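Local atomic coordinates of JamJ (Lyngbya majuscula, PDB entry 5DOZ), a protein that probably reduces enoyl thioesters with NADPH as the enoyl reductase of a polyketide synthase. Residues A[38-43]-A[110-115]. Sequence-based numbering, arbitrary orientation.
Sequences KVQIQA and SSFIIC
Just before strand 112-115, a water links Ser-111 to Ile-41 of strand 37-45: the water donates to both Ile-41 O and Ser-111 O. Ser-111 O also accepts from Ile-41 N at 3.0 Å, with the donor well above the carbonyl plane, so two bonds grip this one oxygen. The pairing is antiparallel and belongs to the GroES-like domain of the medium-chain dehydrogenase/reductase family, here in a reductase with NADPH bound. Deeper in the ladder, Val-39 and Ile-113 form the hydrogen-bonded pair. Val-39 N reaches Ile-113 O at 3.0 Å almost in line with the carbonyl, and Ile-113 N returns a bond to Val-39 O.

Lys-38, Gln-40, Phe-112 and Ile-114 share one face of the sheet. The Lys-38 chain is fully extended, with CG anti to the backbone N (chi1 -170°). This carries its CE to 3.6 Å from Phe-112 CD2, meeting the ring obliquely. From the next residue on this face, Gln-40 CB lies 3.7 Å from Phe-112 CE2. An alanine in place of Phe-112 would probably leave the CE of Lys-38 and the CB of Gln-40 without this packing partner and open a gap on this face. The Lys-38 ammonium is at most weakly attracted to the ring; it hydrogen-bonds to Asn-29 OD1 and Gln-30 O. Ile-114 CD1 packs on the start of the same chain, 3.8 Å from Lys-38 CG.

Val-39 and Ile-113 point to the other face and are buried, as is Ile-41. There Val-39 CB meets Ile-113 CG1, while Val-100 and Val-102 of strand 99-103 touch Val-39 and Ile-113 respectively. Ile-41 crosses Ile-113 at about a right angle, its CD1 4.0 Å from Ile-113 CG2.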
loop_
_atom_site.group_PDB
_atom_site.type_symbol
_atom_site.label_atom_id
_atom_site.label_comp_id
_atom_site.label_asym_id
_atom_site.label_seq_id
_atom_site.Cartn_x
_atom_site.Cartn_y
_atom_site.Cartn_z
ATOM N N LYS A 38 -7.856 19.915 -9.286
ATOM C CA LYS A 38 -8.171 18.997 -10.373
ATOM C C LYS A 38 -6.867 18.427 -10.936
ATOM O O LYS A 38 -5.971 19.177 -11.330
ATOM C CB LYS A 38 -8.966 19.711 -11.469
ATOM C CG LYS A 38 -9.541 18.786 -12.531
ATOM C CD LYS A 38 -10.474 19.530 -13.473
ATOM C CE LYS A 38 -10.984 18.619 -14.586
ATOM N NZ LYS A 38 -12.042 19.285 -15.405
ATOM N N VAL A 39 -6.769 17.101 -10.967
ATOM C CA VAL A 39 -5.558 16.429 -11.442
ATOM C C VAL A 39 -5.852 15.534 -12.636
ATOM O O VAL A 39 -6.774 14.724 -12.593
ATOM C CB VAL A 39 -4.897 15.584 -10.322
ATOM C CG1 VAL A 39 -3.631 14.910 -10.836
ATOM C CG2 VAL A 39 -4.600 16.442 -9.100
ATOM N N GLN A 40 -5.062 15.686 -13.698
ATOM C CA GLN A 40 -5.137 14.791 -14.858
ATOM C C GLN A 40 -4.361 13.512 -14.554
ATOM O O GLN A 40 -3.134 13.541 -14.404
ATOM C CB GLN A 40 -4.589 15.479 -16.111
ATOM C CG GLN A 40 -4.352 14.544 -17.296
ATOM C CD GLN A 40 -3.496 15.176 -18.377
ATOM O OE1 GLN A 40 -3.404 16.407 -18.478
ATOM N NE2 GLN A 40 -2.868 14.338 -19.201
ATOM N N ILE A 41 -5.081 12.398 -14.460
ATOM C CA ILE A 41 -4.499 11.112 -14.076
ATOM C C ILE A 41 -3.692 10.499 -15.218
ATOM O O ILE A 41 -4.164 10.428 -16.354
ATOM C CB ILE A 41 -5.590 10.112 -13.616
ATOM C CG1 ILE A 41 -6.373 10.656 -12.410
ATOM C CG2 ILE A 41 -4.992 8.744 -13.317
ATOM C CD1 ILE A 41 -5.582 10.776 -11.118
ATOM N N GLN A 42 -2.484 10.034 -14.916
ATOM C CA GLN A 42 -1.612 9.485 -15.961
ATOM C C GLN A 42 -1.217 8.015 -15.777
ATOM O O GLN A 42 -0.977 7.314 -16.756
ATOM C CB GLN A 42 -0.382 10.389 -16.165
ATOM C CG GLN A 42 -0.782 11.823 -16.495
ATOM C CD GLN A 42 0.320 12.648 -17.113
ATOM O OE1 GLN A 42 0.884 13.533 -16.464
ATOM N NE2 GLN A 42 0.631 12.375 -18.375
ATOM N N ALA A 43 -1.146 7.552 -14.530
ATOM C CA ALA A 43 -0.885 6.131 -14.246
ATOM C C ALA A 43 -1.404 5.739 -12.863
ATOM O O ALA A 43 -1.234 6.479 -11.895
ATOM C CB ALA A 43 0.603 5.806 -14.390
ATOM N N SER A 110 -9.932 7.192 -13.041
ATOM C CA SER A 110 -10.757 8.159 -13.751
ATOM C C SER A 110 -9.778 8.991 -14.549
ATOM O O SER A 110 -8.601 9.047 -14.200
ATOM C CB SER A 110 -11.489 9.072 -12.760
ATOM O OG SER A 110 -12.151 8.324 -11.753
ATOM N N SER A 111 -10.249 9.645 -15.607
ATOM C CA SER A 111 -9.400 10.550 -16.386
ATOM C C SER A 111 -8.925 11.754 -15.569
ATOM O O SER A 111 -7.803 12.239 -15.751
ATOM C CB SER A 111 -10.139 11.027 -17.634
ATOM O OG SER A 111 -10.295 9.971 -18.560
ATOM N N PHE A 112 -9.798 12.230 -14.684
ATOM C CA PHE A 112 -9.526 13.389 -13.849
ATOM C C PHE A 112 -10.124 13.146 -12.474
ATOM O O PHE A 112 -11.193 12.549 -12.349
ATOM C CB PHE A 112 -10.146 14.660 -14.456
ATOM C CG PHE A 112 -9.471 15.135 -15.719
ATOM C CD1 PHE A 112 -9.745 14.536 -16.949
ATOM C CD2 PHE A 112 -8.587 16.208 -15.689
ATOM C CE1 PHE A 112 -9.126 14.973 -18.113
ATOM C CE2 PHE A 112 -7.974 16.660 -16.853
ATOM C CZ PHE A 112 -8.239 16.042 -18.064
ATOM N N ILE A 113 -9.428 13.599 -11.439
ATOM C CA ILE A 113 -9.993 13.562 -10.094
ATOM C C ILE A 113 -10.018 14.947 -9.472
ATOM O O ILE A 113 -9.185 15.795 -9.787
ATOM C CB ILE A 113 -9.266 12.573 -9.145
ATOM C CG1 ILE A 113 -7.854 13.067 -8.804
ATOM C CG2 ILE A 113 -9.265 11.167 -9.736
ATOM C CD1 ILE A 113 -7.270 12.437 -7.557
ATOM N N ILE A 114 -11.000 15.167 -8.605
ATOM C CA ILE A 114 -11.022 16.339 -7.746
ATOM C C ILE A 114 -10.651 15.842 -6.357
ATOM O O ILE A 114 -11.255 14.900 -5.844
ATOM C CB ILE A 114 -12.419 17.003 -7.685
ATOM C CG1 ILE A 114 -12.964 17.305 -9.094
ATOM C CG2 ILE A 114 -12.380 18.251 -6.800
ATOM C CD1 ILE A 114 -12.207 18.360 -9.878
ATOM N N CYS A 115 -9.639 16.457 -5.761
ATOM C CA CYS A 115 -9.220 16.070 -4.427
ATOM C C CYS A 115 -8.618 17.245 -3.677
ATOM O O CYS A 115 -8.380 18.308 -4.252
ATOM C CB CYS A 115 -8.232 14.897 -4.476
ATOM S SG CYS A 115 -6.535 15.358 -4.895
HETATM O O HOH W 1 -6.291 10.785 -17.783
#